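Local coordinates for virulence protein STM3117 (Salmonella enterica subsp. enterica serovar Typhimurium, PDB 3HUH) that promotes replication of the bacterium inside host macrophages and belongs to the glyoxalase, bleomycin resistance and dioxygenase superfamily, at the interface of chains A and B. Residues are numbered along the deposited sequence; one frame, centred on the assembly and turned at random. Chains: chain A/B, Virulence protein STM3117.

Contact 1 and contact 2 lie in the same two-fold interface, with the centres of their C-alpha atoms about 24 Å apart. They share no residue. Contact 1 sets strand 116-120 of chain A against the end of strand 48-52 of chain B and the residue that follows it. It recurs with the chains exchanged. Contact 2 pairs the same loop from both chains, the one between strands 64-70 and 88-93, and straddles the two-fold axis. One contact thus joins unlike surfaces and the other like surfaces. Dimers are common among VOC proteins, so this pair is probably biological.

Contact 1: the interface of chains A and B. Residues chain A 117-119; chain B 52-53.
A:Thr119 meets B:Lys53 and B:Phe52 with a different branch for each. This is part of the two-fold interface between two copies of a VOC-superfamily protein in the deposited assembly, a probable dimer. A:Thr119 lies in strand 116-120. B:Phe52 ends strand 48-52, and B:Lys53 follows in a loop with a positive phi.

The methyl branch of A:Thr119 points at the far end of B:Lys53, and the two side chains approach tip to tip. A:Thr119 CG2 lies 3.2 Å from B:Lys53 CE, which is tight for two carbons. B:Lys53 NZ, the terminal amino group, is also 3.2 Å from A:Thr119 CG2. The lysine gets there because its chain is extended beyond CG and reaches across to the other subunit.

The hydroxyl branch turns to the aromatic ring. A:Thr119 OG1 sits 3.3 Å from B:Phe52 CE1 and 3.6 Å from B:Phe52 CD1. It lies to one side of the ring plane and out past its rim, not over the centre. The ring and the threonine side chain cross obliquely. In A:Thr119, OG1 stands between the backbone N and the carbonyl carbon (chi1 60°). This keeps the hydroxyl on the same side as the backbone N-H.

Both groups can therefore hold one water. Water 1 is 2.8 Å from A:Thr119 N and 3.0 Å from A:Thr119 OG1. The terminal amino group of the lysine completes a bridge between the chains. B:Lys53 NZ reaches water 1 at 3.0 Å.

Contact 2: the interface of chains A and B. Residues chain A 79, 81, 83, 86; chain B 79, 81, 83, 86.
A:Ser86 and B:Ser86 face each other across the two-fold axis of this probable dimer of a VOC-family protein. Each belongs to the loop between strands 64-70 and 88-93.

The two hydroxyls come close, with A:Ser86 OG 3.2 Å from B:Ser86 OG. Each hydroxyl already donates to a carbonyl of its own chain, so this is better read as a close approach than a firm bond. A:Ser86 OG donates to A:Thr83 O at 2.7 Å, in the carbonyl plane and on a lone pair. In chain B the donor, B:Ser86 OG, is tilted 16° from the B:Thr83 carbonyl plane. A:Thr83 OG1 in turn donates to A:Arg81 O at 2.8 Å, from above the carbonyl plane. These bonds probably help to hold each loop's shape.

Apolar contacts flank the axis. A:Thr83 CG2 lies over one face of the B:Arg81 guanidinium, toward its rim, 3.5 Å from B:Arg81 CZ. The reciprocal pair is looser, with B:Thr83 CG2 3.8 Å from A:Arg81 CZ. In A:Thr83, OG1 is anti to the carbonyl carbon (chi1 -55°), and this places CG2 anti to the backbone N, facing the partner arginine. A:Ala79 CB packs on the backbone of B:Ser86, and B:Ala79 CB does the same on A:Ser86.

Waters supply polar bridges. Water 2 joins A:Thr83 N to B:Ser86 O. Water 3 joins B:Thr83 N to A:Ser86 O, 2.6 Å from that carbonyl oxygen. Water 4 links A:Ser86 O to B:Ser86 OG.

Contact 1: the interface of chains A and B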
loop_
_atom_site.group_PDB
_atom_site.type_symbol
_atom_site.label_atom_id
_atom_site.label_comp_id
_atom_site.label_asym_id
_atom_site.label_seq_id
_atom_site.Cartn_x
_atom_site.Cartn_y
_atom_site.Cartn_z
ATOM N N GLU A 117 -8.600 -17.805 8.074
ATOM C CA GLU A 117 -8.907 -16.692 8.961
ATOM C C GLU A 117 -7.655 -15.876 9.269
ATOM O O GLU A 117 -6.599 -16.434 9.555
ATOM C CB GLU A 117 -9.498 -17.228 10.267
ATOM C CG GLU A 117 -10.711 -18.127 10.074
ATOM C CD GLU A 117 -11.237 -18.684 11.380
ATOM O OE1 GLU A 117 -11.429 -17.893 12.328
ATOM O OE2 GLU A 117 -11.463 -19.911 11.460
ATOM N N ARG A 118 -7.778 -14.555 9.202
ATOM C CA ARG A 118 -6.657 -13.667 9.496
ATOM C C ARG A 118 -7.170 -12.499 10.321
ATOM O O ARG A 118 -8.369 -12.373 10.558
ATOM C CB ARG A 118 -6.029 -13.128 8.205
ATOM C CG ARG A 118 -5.424 -14.172 7.283
ATOM C CD ARG A 118 -4.349 -14.990 7.970
ATOM N NE ARG A 118 -3.495 -15.681 7.007
ATOM C CZ ARG A 118 -2.850 -16.813 7.264
ATOM N NH1 ARG A 118 -2.970 -17.385 8.453
ATOM N NH2 ARG A 118 -2.079 -17.367 6.338
ATOM N N THR A 119 -6.261 -11.633 10.752
ATOM C CA THR A 119 -6.655 -10.474 11.540
ATOM C C THR A 119 -6.661 -9.230 10.665
ATOM O O THR A 119 -5.627 -8.831 10.139
ATOM C CB THR A 119 -5.688 -10.239 12.707
ATOM O OG1 THR A 119 -4.367 -10.021 12.197
ATOM C CG2 THR A 119 -5.674 -11.440 13.631
ATOM N N PHE B 52 -0.351 -8.393 18.369
ATOM C CA PHE B 52 -1.439 -9.344 18.201
ATOM C C PHE B 52 -0.919 -10.726 17.835
ATOM O O PHE B 52 0.033 -10.860 17.070
ATOM C CB PHE B 52 -2.422 -8.836 17.136
ATOM C CG PHE B 52 -1.842 -8.756 15.748
ATOM C CD1 PHE B 52 -1.957 -9.830 14.869
ATOM C CD2 PHE B 52 -1.179 -7.609 15.321
ATOM C CE1 PHE B 52 -1.418 -9.763 13.582
ATOM C CE2 PHE B 52 -0.637 -7.531 14.037
ATOM C CZ PHE B 52 -0.757 -8.611 13.165
ATOM N N LYS B 53 -1.545 -11.750 18.404
ATOM C CA LYS B 53 -1.165 -13.134 18.153
ATOM C C LYS B 53 0.288 -13.446 18.511
ATOM O O LYS B 53 0.744 -13.118 19.605
ATOM C CB LYS B 53 -1.445 -13.490 16.692
ATOM C CG LYS B 53 -2.930 -13.577 16.379
ATOM C CD LYS B 53 -3.176 -13.966 14.931
ATOM C CE LYS B 53 -4.640 -14.293 14.691
ATOM N NZ LYS B 53 -4.919 -14.553 13.249
HETATM O O HOH W 1 -3.684 -12.746 11.200
#

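Contact 2: the interface of chains A and B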
loop_
_atom_site.group_PDB
_atom_site.type_symbol
_atom_site.label_atom_id
_atom_site.label_comp_id
_atom_site.label_asym_id
_atom_site.label_seq_id
_atom_site.Cartn_x
_atom_site.Cartn_y
_atom_site.Cartn_z
ATOM N N ALA A 79 10.594 4.951 -4.223
ATOM C CA ALA A 79 11.117 4.171 -3.101
ATOM C C ALA A 79 12.645 4.117 -3.193
ATOM O O ALA A 79 13.211 4.246 -4.275
ATOM C CB ALA A 79 10.536 2.756 -3.144
ATOM N N ARG A 81 14.481 1.552 -2.823
ATOM C CA ARG A 81 14.830 0.327 -3.536
ATOM C C ARG A 81 13.612 -0.225 -4.290
ATOM O O ARG A 81 13.012 -1.219 -3.879
ATOM C CB ARG A 81 15.364 -0.716 -2.542
ATOM C CG ARG A 81 16.659 -0.295 -1.849
ATOM C CD ARG A 81 16.986 -1.168 -0.628
ATOM N NE ARG A 81 17.323 -2.549 -0.971
ATOM C CZ ARG A 81 17.588 -3.496 -0.073
ATOM N NH1 ARG A 81 17.555 -3.215 1.224
ATOM N NH2 ARG A 81 17.891 -4.725 -0.468
ATOM N N THR A 83 11.363 -2.318 -6.259
ATOM C CA THR A 83 11.524 -3.735 -6.526
ATOM C C THR A 83 10.246 -4.461 -6.934
ATOM O O THR A 83 9.279 -4.516 -6.175
ATOM C CB THR A 83 12.083 -4.441 -5.265
ATOM O OG1 THR A 83 13.294 -3.796 -4.841
ATOM C CG2 THR A 83 12.358 -5.919 -5.546
ATOM N N SER A 86 7.824 -6.954 -4.496
ATOM C CA SER A 86 8.093 -6.642 -3.095
ATOM C C SER A 86 6.852 -6.218 -2.307
ATOM O O SER A 86 6.935 -5.971 -1.100
ATOM C CB SER A 86 9.149 -5.533 -3.000
ATOM O OG SER A 86 8.681 -4.315 -3.557
ATOM N N ALA B 79 5.630 -11.528 0.211
ATOM C CA ALA B 79 6.003 -11.053 -1.120
ATOM C C ALA B 79 7.094 -11.958 -1.684
ATOM O O ALA B 79 7.894 -12.517 -0.929
ATOM C CB ALA B 79 6.508 -9.608 -1.033
ATOM N N ARG B 81 9.638 -11.070 -3.184
ATOM C CA ARG B 81 10.909 -10.409 -2.915
ATOM C C ARG B 81 10.778 -9.390 -1.774
ATOM O O ARG B 81 10.755 -8.184 -2.007
ATOM C CB ARG B 81 11.406 -9.716 -4.194
ATOM C CG ARG B 81 11.592 -10.679 -5.369
ATOM C CD ARG B 81 11.699 -9.963 -6.711
ATOM N NE ARG B 81 12.901 -9.142 -6.822
ATOM C CZ ARG B 81 13.189 -8.377 -7.873
ATOM N NH1 ARG B 81 12.360 -8.329 -8.906
ATOM N NH2 ARG B 81 14.308 -7.664 -7.893
ATOM N N THR B 83 11.534 -6.754 0.539
ATOM C CA THR B 83 12.630 -5.802 0.444
ATOM C C THR B 83 12.450 -4.527 1.260
ATOM O O THR B 83 11.515 -3.766 1.025
ATOM C CB THR B 83 12.825 -5.386 -1.032
ATOM O OG1 THR B 83 12.948 -6.558 -1.850
ATOM C CG2 THR B 83 14.058 -4.518 -1.191
ATOM N N SER B 86 11.370 -0.656 -0.151
ATOM C CA SER B 86 10.729 -0.828 -1.455
ATOM C C SER B 86 9.304 -0.282 -1.517
ATOM O O SER B 86 8.632 -0.402 -2.547
ATOM C CB SER B 86 10.706 -2.314 -1.825
ATOM O OG SER B 86 9.929 -3.058 -0.897
HETATM O O HOH W 2 9.016 -1.092 -5.191
HETATM O O HOH W 3 8.791 -5.949 0.717
HETATM O O HOH W 4 7.120 -3.132 0.106
#